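Local coordinates for protein 2-aminomuconate 6-semialdehyde dehydrogenase (Burkholderia cenocepacia, PDB 4U3W) that probably oxidises the aldehyde of 2-aminomuconate 6-semialdehyde to a carboxylate with a nicotinamide coenzyme, at residues N41-L50 and E106-V114; R98-E106 and A117-I126. All blocks are in the same frame, centred on the assembly; numbering follows the deposited sequence.

Interaction 1. Residues N41-L50 and E106-V114; sequences NLSPVDGRKL and EVADTGRPV. With MG (magnesium ion), chain C.
Asn-41 and Asp-109 supply the one direct hydrogen bond between 41-50 and 106-114, a good example of a turn held to a helix end by few polar contacts. Asn-41 stretches out with CG trans to its backbone N (chi1 177°), and ND2 donates to Asp-109 OD1 at 3.1 Å along a nearly straight line (170°). The acceptor lies in the amide plane, yet the carboxylate is turned 82° from that plane and is met from above. Asp-109 OD1 is also hydrogen-bonded to Ser-203 OG, so that OD1 is held by two residues. A water joins Ser-43 OG to Ala-108 O, adding an indirect link.

Packing does the rest. The ring of Pro-44 rests on the last helical turn, with CD 3.5 Å from Asp-109 O and CG against the peptide that joins Thr-110 to Gly-111. Beside it, Val-45 CG2 meets Gly-111 CA at 3.8 Å, where the chain leaves the helix with positive phi and no side chain intervenes. Leu-50 CD1 packs against Ala-108, 3.5 Å from its O and 4.4 Å from its CB.

Within 41-50, Ser-43 OG accepts from Val-45 N at 2.9 Å, an ST turn, and an Asx turn at Asp-46 follows. Magnesium is bound by Leu-42 O at 2.5 Å and by four waters, one of which also donates to Asn-41 OD1. Glu-200 is the other protein residue of this metal site, and this beta-hairpin turn over a helix C-terminus resembles the structural cation site found in other aldehyde dehydrogenases.

Interaction 2. Residues R98-E106 and A117-I126; sequences RFDEFVAAE and ARTLDIARGI. With EDO (1,2-ethanediol), chain F.
Arg-118 and Asp-100 form the salt bridge at the outer margin of this helix pair: in the conformer described, one of two modelled for the arginine, NH1 donates to OD1 at 2.9 Å (152°). The oxygen lies at the guanidinium edge and is approached on its syn side, though tilted out of the carboxylate plane. A water closes a ring by donating to Asp-100 OD1 and accepting from Arg-118 NH2. Over the guanidinium face sits Phe-99 CE1, 3.5 Å from Arg-118 CZ, so that a corner of the phenyl ring leans on the flat cation.

At the inner end Glu-106 OE2 and Asp-121 OD1 lie 3.8 Å apart and would be like charges if both are ionised. A water donates to each of them; Arg-112 on Asp-121 and the backbone N of Leu-176 on Glu-106 probably ease any repulsion.

The setting is knobs-into-holes packing between successive helices, 99-110 and 114-138, whose local axes pass 9.7 Å apart at 120°. A wider pi-type turn at 117-122 ends on Ile-122, a knob that fits among Phe-99, Phe-102, Val-103 and Glu-106. Its CG2 makes a CH-pi contact 3.9 Å from the Phe-99 ring centroid, while CG1 meets Val-103 CG2 at 3.6 Å. Phe-99 is the reciprocal knob: with CG trans to N (chi1 -174°), its ring extends across to 117-126, CZ reaching Arg-118 O edge-on at 3.4 Å and CD2 touching Ile-126 CD1 at 3.8 Å. Beyond, a 1,2-ethanediol, probably picked up from the crystallisation medium, lies against Ala-123 CB and Ile-126.

Overall arrangement
Helix 99-110 serves both contacts, which illustrates how one element can carry packing from a beta-hairpin turn into a helical layer. Interaction 1 uses its C-terminal end and interaction 2 its earlier turns; Glu-106 lies in both ranges but touches across only interaction 2, and the centres lie about 15 Å apart. The two contacts also touch: Arg-112 NE of 106-114 makes a salt bridge to Asp-121 OD2 of 117-126 at 2.8 Å, and Val-107 CG2 packs on Ala-117 CB at 3.7 Å. Magnesium belongs to interaction 1, with the Glu-106 side chain about 12 Å from it, whereas the ethanediol lies beside interaction 2.

Interaction 1. Residues N41-L50 and E106-V114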
ATOM      1  N   ASN A  41       9.489 -31.323  35.566  1.00 30.18           N
ATOM      2  CA  ASN A  41      10.247 -30.238  34.873  1.00 25.95           C
ATOM      3  C   ASN A  41      11.636 -30.214  35.533  1.00 25.66           C
ATOM      4  O   ASN A  41      11.728 -30.036  36.727  1.00 27.16           O
ATOM      5  CB  ASN A  41       9.542 -28.885  34.999  1.00 24.88           C
ATOM      6  CG  ASN A  41      10.347 -27.714  34.348  1.00 28.79           C
ATOM      7  OD1 ASN A  41      11.131 -27.920  33.427  1.00 28.68           O
ATOM      8  ND2 ASN A  41      10.093 -26.492  34.807  1.00 26.91           N
ATOM      9  N   LEU A  42      12.683 -30.496  34.776  1.00 27.63           N
ATOM     10  CA  LEU A  42      14.048 -30.618  35.339  1.00 29.90           C
ATOM     11  C   LEU A  42      14.951 -29.500  34.862  1.00 25.80           C
ATOM     12  O   LEU A  42      14.846 -29.056  33.712  1.00 28.08           O
ATOM     13  CB  LEU A  42      14.689 -31.952  34.967  1.00 33.31           C
ATOM     14  CG  LEU A  42      13.897 -33.197  35.318  1.00 33.41           C
ATOM     15  CD1 LEU A  42      14.617 -34.422  34.741  1.00 39.04           C
ATOM     16  CD2 LEU A  42      13.718 -33.294  36.827  1.00 28.74           C
ATOM     17  N   SER A  43      15.825 -29.021  35.751  1.00 27.48           N
ATOM     18  CA  SER A  43      16.788 -27.965  35.401  1.00 25.87           C
ATOM     19  C   SER A  43      17.879 -28.433  34.425  1.00 25.91           C
ATOM     20  O   SER A  43      18.493 -29.456  34.620  1.00 26.42           O
ATOM     21  CB  SER A  43      17.479 -27.443  36.672  1.00 28.42           C
ATOM     22  OG  SER A  43      18.584 -26.638  36.293  1.00 30.36           O
ATOM     23  N   PRO A  44      18.197 -27.642  33.414  1.00 23.91           N
ATOM     24  CA  PRO A  44      19.302 -28.044  32.550  1.00 25.61           C
ATOM     25  C   PRO A  44      20.665 -27.618  33.147  1.00 25.36           C
ATOM     26  O   PRO A  44      21.701 -27.918  32.608  1.00 25.85           O
ATOM     27  CB  PRO A  44      19.006 -27.290  31.266  1.00 27.18           C
ATOM     28  CG  PRO A  44      18.373 -26.014  31.760  1.00 28.12           C
ATOM     29  CD  PRO A  44      17.521 -26.429  32.933  1.00 25.56           C
ATOM     30  N   VAL A  45      20.633 -26.887  34.250  1.00 26.38           N
ATOM     31  CA  VAL A  45      21.886 -26.474  34.908  1.00 28.77           C
ATOM     32  C   VAL A  45      22.401 -27.582  35.858  1.00 28.42           C
ATOM     33  O   VAL A  45      23.596 -27.898  35.851  1.00 26.75           O
ATOM     34  CB  VAL A  45      21.716 -25.191  35.711  1.00 29.71           C
ATOM     35  CG1 VAL A  45      23.021 -24.856  36.462  1.00 30.70           C
ATOM     36  CG2 VAL A  45      21.342 -24.029  34.769  1.00 28.06           C
ATOM     37  N   ASP A  46      21.527 -28.162  36.686  1.00 27.66           N
ATOM     38  CA  ASP A  46      21.999 -29.211  37.625  1.00 29.45           C
ATOM     39  C   ASP A  46      21.078 -30.441  37.685  1.00 29.97           C
ATOM     40  O   ASP A  46      21.257 -31.330  38.536  1.00 33.33           O
ATOM     41  CB  ASP A  46      22.177 -28.649  39.042  1.00 30.87           C
ATOM     42  CG  ASP A  46      20.867 -28.107  39.628  1.00 36.08           C
ATOM     43  OD1 ASP A  46      19.761 -28.447  39.095  1.00 32.05           O
ATOM     44  OD2 ASP A  46      20.962 -27.357  40.640  1.00 37.56           O
ATOM     45  N   GLY A  47      20.084 -30.504  36.811  1.00 28.89           N
ATOM     46  CA  GLY A  47      19.197 -31.677  36.780  1.00 28.34           C
ATOM     47  C   GLY A  47      18.164 -31.803  37.889  1.00 32.96           C
ATOM     48  O   GLY A  47      17.370 -32.772  37.925  1.00 38.08           O
ATOM     49  N   ARG A  48      18.129 -30.857  38.807  1.00 33.16           N
ATOM     50  CA  ARG A  48      17.167 -30.932  39.931  1.00 33.12           C
ATOM     51  C   ARG A  48      15.742 -30.767  39.392  1.00 32.09           C
ATOM     52  O   ARG A  48      15.540 -30.103  38.366  1.00 29.01           O
ATOM     53  CB  ARG A  48      17.458 -29.827  40.976  1.00 34.93           C
ATOM     54  CG  ARG A  48      16.997 -28.381  40.508  1.00 55.33           C
ATOM     55  CD  ARG A  48      17.716 -27.175  41.171  1.00 58.01           C
ATOM     56  NE  ARG A  48      17.166 -25.890  40.710  1.00 58.01           N
ATOM     57  CZ  ARG A  48      17.796 -24.982  39.956  1.00 60.00           C
ATOM     58  NH1 ARG A  48      19.054 -25.166  39.577  1.00 64.45           N
ATOM     59  NH2 ARG A  48      17.176 -23.853  39.589  1.00 58.10           N
ATOM     60  N   LYS A  49      14.762 -31.358  40.077  1.00 31.54           N
ATOM     61  CA  LYS A  49      13.369 -31.168  39.721  1.00 30.87           C
ATOM     62  C   LYS A  49      12.881 -29.767  40.129  1.00 29.27           C
ATOM     63  O   LYS A  49      13.100 -29.344  41.253  1.00 32.98           O
ATOM     64  CB  LYS A  49      12.538 -32.265  40.401  1.00 32.86           C
ATOM     65  CG  LYS A  49      11.039 -32.208  40.087  1.00 33.83           C
ATOM     66  CD  LYS A  49      10.396 -33.367  40.893  1.00 34.66           C
ATOM     67  CE  LYS A  49       8.922 -33.298  40.890  1.00 37.14           C
ATOM     68  NZ  LYS A  49       8.335 -34.650  41.122  1.00 34.77           N
ATOM     69  N   LEU A  50      12.291 -29.029  39.190  1.00 25.29           N
ATOM     70  CA  LEU A  50      11.792 -27.664  39.412  1.00 27.97           C
ATOM     71  C   LEU A  50      10.281 -27.645  39.727  1.00 30.58           C
ATOM     72  O   LEU A  50       9.813 -26.815  40.505  1.00 31.78           O
ATOM     73  CB  LEU A  50      12.032 -26.784  38.173  1.00 28.02           C
ATOM     74  CG  LEU A  50      13.509 -26.656  37.725  1.00 25.93           C
ATOM     75  CD1 LEU A  50      13.569 -26.046  36.330  1.00 23.98           C
ATOM     76  CD2 LEU A  50      14.242 -25.834  38.723  1.00 31.74           C
ATOM     77  N   GLU A 106      12.087 -18.000  33.145  1.00 30.66           N
ATOM     78  CA  GLU A 106      12.753 -18.279  31.893  1.00 30.25           C
ATOM     79  C   GLU A 106      14.157 -18.822  32.149  1.00 29.98           C
ATOM     80  O   GLU A 106      14.556 -19.832  31.552  1.00 30.44           O
ATOM     81  CB  GLU A 106      12.825 -17.008  31.026  1.00 31.88           C
ATOM     82  CG  GLU A 106      13.122 -17.267  29.556  1.00 33.27           C
ATOM     83  CD  GLU A 106      11.876 -17.760  28.789  1.00 34.70           C
ATOM     84  OE1 GLU A 106      11.000 -18.396  29.392  1.00 35.65           O
ATOM     85  OE2 GLU A 106      11.770 -17.505  27.579  1.00 34.86           O
ATOM     86  N   VAL A 107      14.903 -18.160  33.038  1.00 28.14           N
ATOM     87  CA  VAL A 107      16.229 -18.636  33.447  1.00 30.01           C
ATOM     88  C   VAL A 107      16.181 -20.059  34.053  1.00 30.67           C
ATOM     89  O   VAL A 107      17.036 -20.923  33.743  1.00 29.53           O
ATOM     90  CB  VAL A 107      16.865 -17.655  34.478  1.00 29.41           C
ATOM     91  CG1 VAL A 107      18.118 -18.227  35.041  1.00 29.64           C
ATOM     92  CG2 VAL A 107      17.141 -16.271  33.786  1.00 31.47           C
ATOM     93  N   ALA A 108      15.193 -20.312  34.904  1.00 30.57           N
ATOM     94  CA  ALA A 108      15.131 -21.633  35.569  1.00 29.04           C
ATOM     95  C   ALA A 108      14.921 -22.759  34.548  1.00 28.53           C
ATOM     96  O   ALA A 108      15.581 -23.803  34.636  1.00 27.94           O
ATOM     97  CB  ALA A 108      14.023 -21.649  36.624  1.00 29.78           C
ATOM     98  N   ASP A 109      14.021 -22.536  33.569  1.00 26.97           N
ATOM     99  CA  ASP A 109      13.733 -23.506  32.509  1.00 29.18           C
ATOM    100  C   ASP A 109      14.876 -23.709  31.511  1.00 28.22           C
ATOM    101  O   ASP A 109      15.104 -24.832  31.049  1.00 31.97           O
ATOM    102  CB  ASP A 109      12.489 -23.073  31.720  1.00 31.29           C
ATOM    103  CG  ASP A 109      11.179 -23.433  32.416  1.00 31.54           C
ATOM    104  OD1 ASP A 109      11.181 -23.901  33.586  1.00 29.56           O
ATOM    105  OD2 ASP A 109      10.130 -23.146  31.790  1.00 29.01           O
ATOM    106  N   THR A 110      15.562 -22.636  31.138  1.00 28.21           N
ATOM    107  CA  THR A 110      16.533 -22.724  30.046  1.00 28.30           C
ATOM    108  C   THR A 110      18.009 -22.610  30.428  1.00 29.14           C
ATOM    109  O   THR A 110      18.847 -22.979  29.633  1.00 27.91           O
ATOM    110  CB  THR A 110      16.307 -21.638  29.010  1.00 30.26           C
ATOM    111  OG1 THR A 110      16.607 -20.358  29.603  1.00 29.04           O
ATOM    112  CG2 THR A 110      14.825 -21.717  28.519  1.00 26.68           C
ATOM    113  N   GLY A 111      18.329 -22.121  31.619  1.00 31.22           N
ATOM    114  CA  GLY A 111      19.727 -21.926  32.009  1.00 29.64           C
ATOM    115  C   GLY A 111      20.337 -20.674  31.397  1.00 27.50           C
ATOM    116  O   GLY A 111      21.525 -20.445  31.519  1.00 28.94           O
ATOM    117  N   ARG A 112      19.518 -19.853  30.734  1.00 27.38           N
ATOM    118  CA  ARG A 112      20.039 -18.724  29.948  1.00 32.11           C
ATOM    119  C   ARG A 112      20.652 -17.675  30.878  1.00 30.28           C
ATOM    120  O   ARG A 112      20.098 -17.422  31.929  1.00 30.72           O
ATOM    121  CB  ARG A 112      18.914 -18.078  29.126  1.00 31.75           C
ATOM    122  CG  ARG A 112      19.430 -17.108  28.024  1.00 50.08           C
ATOM    123  CD  ARG A 112      18.467 -17.012  26.825  1.00 54.08           C
ATOM    124  NE  ARG A 112      18.782 -15.865  25.961  1.00 60.85           N
ATOM    125  CZ  ARG A 112      19.833 -15.814  25.145  1.00 62.64           C
ATOM    126  NH1 ARG A 112      20.643 -16.850  25.062  1.00 64.57           N
ATOM    127  NH2 ARG A 112      20.070 -14.748  24.401  1.00 63.31           N
ATOM    128  N   PRO A 113      21.802 -17.106  30.517  1.00 29.85           N
ATOM    129  CA  PRO A 113      22.395 -16.102  31.426  1.00 32.54           C
ATOM    130  C   PRO A 113      21.387 -14.976  31.743  1.00 32.22           C
ATOM    131  O   PRO A 113      20.650 -14.516  30.836  1.00 29.10           O
ATOM    132  CB  PRO A 113      23.603 -15.571  30.630  1.00 35.72           C
ATOM    133  CG  PRO A 113      24.067 -16.778  29.818  1.00 36.57           C
ATOM    134  CD  PRO A 113      22.717 -17.491  29.430  1.00 30.32           C
ATOM    135  N   VAL A 114      21.333 -14.559  33.003  1.00 30.97           N
ATOM    136  CA  VAL A 114      20.301 -13.609  33.423  1.00 32.08           C
ATOM    137  C   VAL A 114      20.237 -12.332  32.605  1.00 36.20           C
ATOM    138  O   VAL A 114      19.124 -11.894  32.216  1.00 36.10           O
ATOM    139  CB  VAL A 114      20.463 -13.255  34.911  1.00 37.20           C
ATOM    140  CG1 VAL A 114      19.384 -12.209  35.348  1.00 43.63           C
ATOM    141  CG2 VAL A 114      20.307 -14.502  35.755  1.00 38.11           C
TER
HETATM  142 MG    MG C 501      14.329 -29.778  31.361  1.00 38.16          MG
HETATM  143  O   HOH W   1      13.136 -27.994  31.789  1.00 26.46           O
HETATM  144  O   HOH W   2      12.502 -30.689  31.894  1.00 33.45           O
HETATM  145  O   HOH W   3      17.460 -24.228  36.181  1.00 26.16           O
HETATM  146  O   HOH W   4      14.234 -32.339  30.983  1.00 43.60           O
HETATM  147  O   HOH W   5      16.639 -30.333  31.078  1.00 31.81           O

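Interaction 2. Residues R98-E106 and A117-I126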
ATOM      1  N   ARG A  98       5.372  -7.880  36.433  1.00 35.81           N
ATOM      2  CA  ARG A  98       5.989  -9.050  37.016  1.00 33.57           C
ATOM      3  C   ARG A  98       7.300  -9.400  36.311  1.00 33.06           C
ATOM      4  O   ARG A  98       7.635 -10.571  36.178  1.00 31.84           O
ATOM      5  CB  ARG A  98       5.010 -10.241  36.973  1.00 32.59           C
ATOM      6  CG  ARG A  98       3.707  -9.981  37.776  1.00 41.11           C
ATOM      7  CD  ARG A  98       2.746 -11.154  37.707  1.00 36.51           C
ATOM      8  NE  ARG A  98       3.256 -12.324  38.434  1.00 35.79           N
ATOM      9  CZ  ARG A  98       2.587 -13.471  38.452  1.00 36.96           C
ATOM     10  NH1 ARG A  98       1.455 -13.524  37.787  1.00 38.35           N
ATOM     11  NH2 ARG A  98       3.048 -14.538  39.074  1.00 37.90           N
ATOM     12  N   PHE A  99       8.035  -8.376  35.861  1.00 35.27           N
ATOM     13  CA  PHE A  99       9.166  -8.591  34.963  1.00 33.48           C
ATOM     14  C   PHE A  99      10.197  -9.529  35.567  1.00 34.26           C
ATOM     15  O   PHE A  99      10.631 -10.492  34.910  1.00 30.36           O
ATOM     16  CB  PHE A  99       9.794  -7.227  34.567  1.00 34.12           C
ATOM     17  CG  PHE A  99      10.899  -7.325  33.527  1.00 36.12           C
ATOM     18  CD1 PHE A  99      12.210  -7.575  33.906  1.00 36.85           C
ATOM     19  CD2 PHE A  99      10.642  -7.059  32.186  1.00 40.35           C
ATOM     20  CE1 PHE A  99      13.253  -7.611  32.944  1.00 37.91           C
ATOM     21  CE2 PHE A  99      11.685  -7.101  31.216  1.00 39.41           C
ATOM     22  CZ  PHE A  99      12.964  -7.397  31.594  1.00 37.81           C
ATOM     23  N   ASP A 100      10.576  -9.299  36.830  1.00 36.67           N
ATOM     24  CA  ASP A 100      11.590 -10.151  37.449  1.00 38.37           C
ATOM     25  C   ASP A 100      11.153 -11.621  37.629  1.00 33.02           C
ATOM     26  O   ASP A 100      11.981 -12.529  37.559  1.00 31.37           O
ATOM     27  CB  ASP A 100      12.018  -9.584  38.798  1.00 41.76           C
ATOM     28  CG  ASP A 100      12.844  -8.307  38.657  1.00 46.15           C
ATOM     29  OD1 ASP A 100      13.219  -7.926  37.525  1.00 45.86           O
ATOM     30  OD2 ASP A 100      13.140  -7.684  39.692  1.00 50.71           O
ATOM     31  N   GLU A 101       9.883 -11.862  37.919  1.00 33.96           N
ATOM     32  CA  GLU A 101       9.376 -13.227  37.958  1.00 34.54           C
ATOM     33  C   GLU A 101       9.491 -13.913  36.607  1.00 31.24           C
ATOM     34  O   GLU A 101       9.744 -15.096  36.545  1.00 30.78           O
ATOM     35  CB  GLU A 101       7.891 -13.260  38.365  1.00 40.11           C
ATOM     36  CG  GLU A 101       7.606 -13.063  39.826  1.00 44.69           C
ATOM     37  CD  GLU A 101       6.124 -13.180  40.103  1.00 44.44           C
ATOM     38  OE1 GLU A 101       5.612 -14.318  40.120  1.00 44.47           O
ATOM     39  OE2 GLU A 101       5.460 -12.137  40.252  1.00 45.24           O
ATOM     40  N   PHE A 102       9.164 -13.195  35.529  1.00 28.39           N
ATOM     41  CA  PHE A 102       9.220 -13.791  34.199  1.00 27.80           C
ATOM     42  C   PHE A 102      10.643 -14.163  33.882  1.00 28.74           C
ATOM     43  O   PHE A 102      10.918 -15.253  33.377  1.00 29.16           O
ATOM     44  CB  PHE A 102       8.663 -12.825  33.139  1.00 26.07           C
ATOM     45  CG  PHE A 102       7.172 -12.965  32.939  1.00 27.77           C
ATOM     46  CD1 PHE A 102       6.262 -12.274  33.744  1.00 28.82           C
ATOM     47  CD2 PHE A 102       6.677 -13.833  31.969  1.00 27.68           C
ATOM     48  CE1 PHE A 102       4.893 -12.466  33.576  1.00 27.29           C
ATOM     49  CE2 PHE A 102       5.282 -14.036  31.799  1.00 26.34           C
ATOM     50  CZ  PHE A 102       4.407 -13.353  32.582  1.00 25.66           C
ATOM     51  N   VAL A 103      11.557 -13.250  34.214  1.00 28.97           N
ATOM     52  CA  VAL A 103      12.977 -13.502  34.038  1.00 28.11           C
ATOM     53  C   VAL A 103      13.403 -14.752  34.774  1.00 27.06           C
ATOM     54  O   VAL A 103      14.069 -15.618  34.208  1.00 28.42           O
ATOM     55  CB  VAL A 103      13.814 -12.271  34.508  1.00 33.19           C
ATOM     56  CG1 VAL A 103      15.321 -12.598  34.510  1.00 34.95           C
ATOM     57  CG2 VAL A 103      13.518 -11.085  33.562  1.00 35.25           C
ATOM     58  N   ALA A 104      13.026 -14.882  36.036  1.00 28.28           N
ATOM     59  CA  ALA A 104      13.492 -16.026  36.837  1.00 28.30           C
ATOM     60  C   ALA A 104      12.931 -17.382  36.326  1.00 31.30           C
ATOM     61  O   ALA A 104      13.617 -18.394  36.361  1.00 28.51           O
ATOM     62  CB  ALA A 104      13.107 -15.817  38.309  1.00 30.03           C
ATOM     63  N   ALA A 105      11.682 -17.373  35.856  1.00 32.04           N
ATOM     64  CA  ALA A 105      11.049 -18.566  35.285  1.00 29.99           C
ATOM     65  C   ALA A 105      11.794 -18.976  34.002  1.00 31.25           C
ATOM     66  O   ALA A 105      12.127 -20.133  33.812  1.00 32.36           O
ATOM     67  CB  ALA A 105       9.561 -18.283  34.977  1.00 29.22           C
ATOM     68  N   GLU A 106      12.087 -18.000  33.145  1.00 30.66           N
ATOM     69  CA  GLU A 106      12.753 -18.279  31.893  1.00 30.25           C
ATOM     70  C   GLU A 106      14.157 -18.822  32.149  1.00 29.98           C
ATOM     71  O   GLU A 106      14.556 -19.832  31.552  1.00 30.44           O
ATOM     72  CB  GLU A 106      12.825 -17.008  31.026  1.00 31.88           C
ATOM     73  CG  GLU A 106      13.122 -17.267  29.556  1.00 33.27           C
ATOM     74  CD  GLU A 106      11.876 -17.760  28.789  1.00 34.70           C
ATOM     75  OE1 GLU A 106      11.000 -18.396  29.392  1.00 35.65           O
ATOM     76  OE2 GLU A 106      11.770 -17.505  27.579  1.00 34.86           O
ATOM     77  N   ALA A 117      18.447 -12.929  29.391  1.00 33.80           N
ATOM     78  CA  ALA A 117      17.022 -13.261  29.566  1.00 32.59           C
ATOM     79  C   ALA A 117      16.235 -11.969  29.736  1.00 35.23           C
ATOM     80  O   ALA A 117      15.092 -11.843  29.267  1.00 34.94           O
ATOM     81  CB  ALA A 117      16.826 -14.187  30.783  1.00 31.69           C
ATOM     82  N   ARG A 118      16.869 -11.015  30.411  1.00 34.53           N
ATOM     83  CA  ARG A 118      16.247  -9.722  30.673  0.56 36.58           C
ATOM     84  C   ARG A 118      16.076  -8.941  29.376  1.00 38.29           C
ATOM     85  O   ARG A 118      14.971  -8.470  29.064  1.00 38.80           O
ATOM     86  CB  ARG A 118      17.078  -8.905  31.680  0.56 37.78           C
ATOM     87  CG  ARG A 118      17.005  -9.397  33.137  0.56 36.82           C
ATOM     88  CD  ARG A 118      17.730  -8.388  34.099  0.56 38.19           C
ATOM     89  NE  ARG A 118      17.075  -7.080  34.134  0.56 36.98           N
ATOM     90  CZ  ARG A 118      16.033  -6.769  34.912  0.56 38.02           C
ATOM     91  NH1 ARG A 118      15.515  -7.672  35.735  0.56 38.22           N
ATOM     92  NH2 ARG A 118      15.497  -5.554  34.861  0.56 37.34           N
ATOM     93  N   THR A 119      17.148  -8.818  28.593  1.00 39.13           N
ATOM     94  CA  THR A 119      17.063  -7.946  27.420  1.00 43.24           C
ATOM     95  C   THR A 119      16.585  -8.569  26.112  1.00 41.81           C
ATOM     96  O   THR A 119      15.914  -7.895  25.343  1.00 43.09           O
ATOM     97  CB  THR A 119      18.414  -7.305  27.153  1.00 46.78           C
ATOM     98  OG1 THR A 119      19.372  -8.355  27.007  1.00 50.32           O
ATOM     99  CG2 THR A 119      18.805  -6.479  28.332  1.00 46.54           C
ATOM    100  N   LEU A 120      16.866  -9.848  25.877  1.00 37.72           N
ATOM    101  CA  LEU A 120      16.435 -10.486  24.640  1.00 38.86           C
ATOM    102  C   LEU A 120      15.116 -11.226  24.860  1.00 39.12           C
ATOM    103  O   LEU A 120      14.214 -11.104  24.069  1.00 44.48           O
ATOM    104  CB  LEU A 120      17.501 -11.457  24.114  1.00 43.02           C
ATOM    105  N   ASP A 121      14.990 -11.982  25.927  1.00 37.89           N
ATOM    106  CA  ASP A 121      13.763 -12.804  26.082  1.00 35.14           C
ATOM    107  C   ASP A 121      12.525 -12.023  26.566  1.00 35.17           C
ATOM    108  O   ASP A 121      11.527 -11.866  25.826  1.00 37.64           O
ATOM    109  CB  ASP A 121      14.041 -13.964  27.033  1.00 34.01           C
ATOM    110  CG  ASP A 121      15.060 -14.993  26.452  1.00 59.14           C
ATOM    111  OD1 ASP A 121      14.664 -15.926  25.716  1.00 61.47           O
ATOM    112  OD2 ASP A 121      16.258 -14.895  26.754  1.00 56.41           O
ATOM    113  N   ILE A 122      12.577 -11.519  27.793  1.00 32.37           N
ATOM    114  CA  ILE A 122      11.380 -10.975  28.417  1.00 30.29           C
ATOM    115  C   ILE A 122      11.033  -9.620  27.815  1.00 31.78           C
ATOM    116  O   ILE A 122       9.866  -9.351  27.483  1.00 31.65           O
ATOM    117  CB  ILE A 122      11.560 -10.869  29.946  1.00 31.30           C
ATOM    118  CG1 ILE A 122      11.926 -12.243  30.552  1.00 28.05           C
ATOM    119  CG2 ILE A 122      10.278 -10.301  30.595  1.00 28.51           C
ATOM    120  CD1 ILE A 122      11.070 -13.431  29.964  1.00 29.90           C
ATOM    121  N   ALA A 123      12.045  -8.786  27.567  1.00 32.71           N
ATOM    122  CA  ALA A 123      11.794  -7.470  26.984  1.00 33.23           C
ATOM    123  C   ALA A 123      11.135  -7.556  25.594  1.00 37.94           C
ATOM    124  O   ALA A 123      10.179  -6.822  25.298  1.00 37.87           O
ATOM    125  CB  ALA A 123      13.139  -6.634  26.929  1.00 33.48           C
ATOM    126  N   ARG A 124      11.619  -8.454  24.735  1.00 37.97           N
ATOM    127  CA  ARG A 124      11.039  -8.590  23.407  1.00 36.95           C
ATOM    128  C   ARG A 124       9.691  -9.286  23.460  1.00 36.80           C
ATOM    129  O   ARG A 124       8.810  -9.022  22.636  1.00 38.60           O
ATOM    130  CB  ARG A 124      11.992  -9.342  22.479  1.00 37.87           C
ATOM    131  N   GLY A 125       9.525 -10.165  24.440  1.00 33.59           N
ATOM    132  CA  GLY A 125       8.236 -10.787  24.716  1.00 34.10           C
ATOM    133  C   GLY A 125       7.166  -9.716  24.934  1.00 36.56           C
ATOM    134  O   GLY A 125       6.046  -9.818  24.392  1.00 37.98           O
ATOM    135  N   ILE A 126       7.503  -8.689  25.724  1.00 33.68           N
ATOM    136  CA  ILE A 126       6.581  -7.586  25.995  1.00 35.67           C
ATOM    137  C   ILE A 126       6.358  -6.787  24.733  1.00 35.90           C
ATOM    138  O   ILE A 126       5.205  -6.448  24.396  1.00 33.12           O
ATOM    139  CB  ILE A 126       7.122  -6.703  27.153  1.00 32.32           C
ATOM    140  CG1 ILE A 126       7.106  -7.551  28.416  1.00 32.07           C
ATOM    141  CG2 ILE A 126       6.319  -5.354  27.292  1.00 32.82           C
ATOM    142  CD1 ILE A 126       7.916  -7.071  29.574  1.00 37.21           C
TER
HETATM  143  C1  EDO F 504       9.594  -3.848  27.130  1.00 51.28           C
HETATM  144  O1  EDO F 504       9.912  -4.520  25.908  1.00 50.00           O
HETATM  145  C2  EDO F 504      10.382  -4.521  28.250  1.00 53.99           C
HETATM  146  O2  EDO F 504      10.276  -3.760  29.457  1.00 57.07           O
HETATM  147  O   HOH W   6      13.309  -5.360  36.724  1.00 56.36           O
HETATM  148  O   HOH W   7      12.295 -16.190  25.142  1.00 34.93           O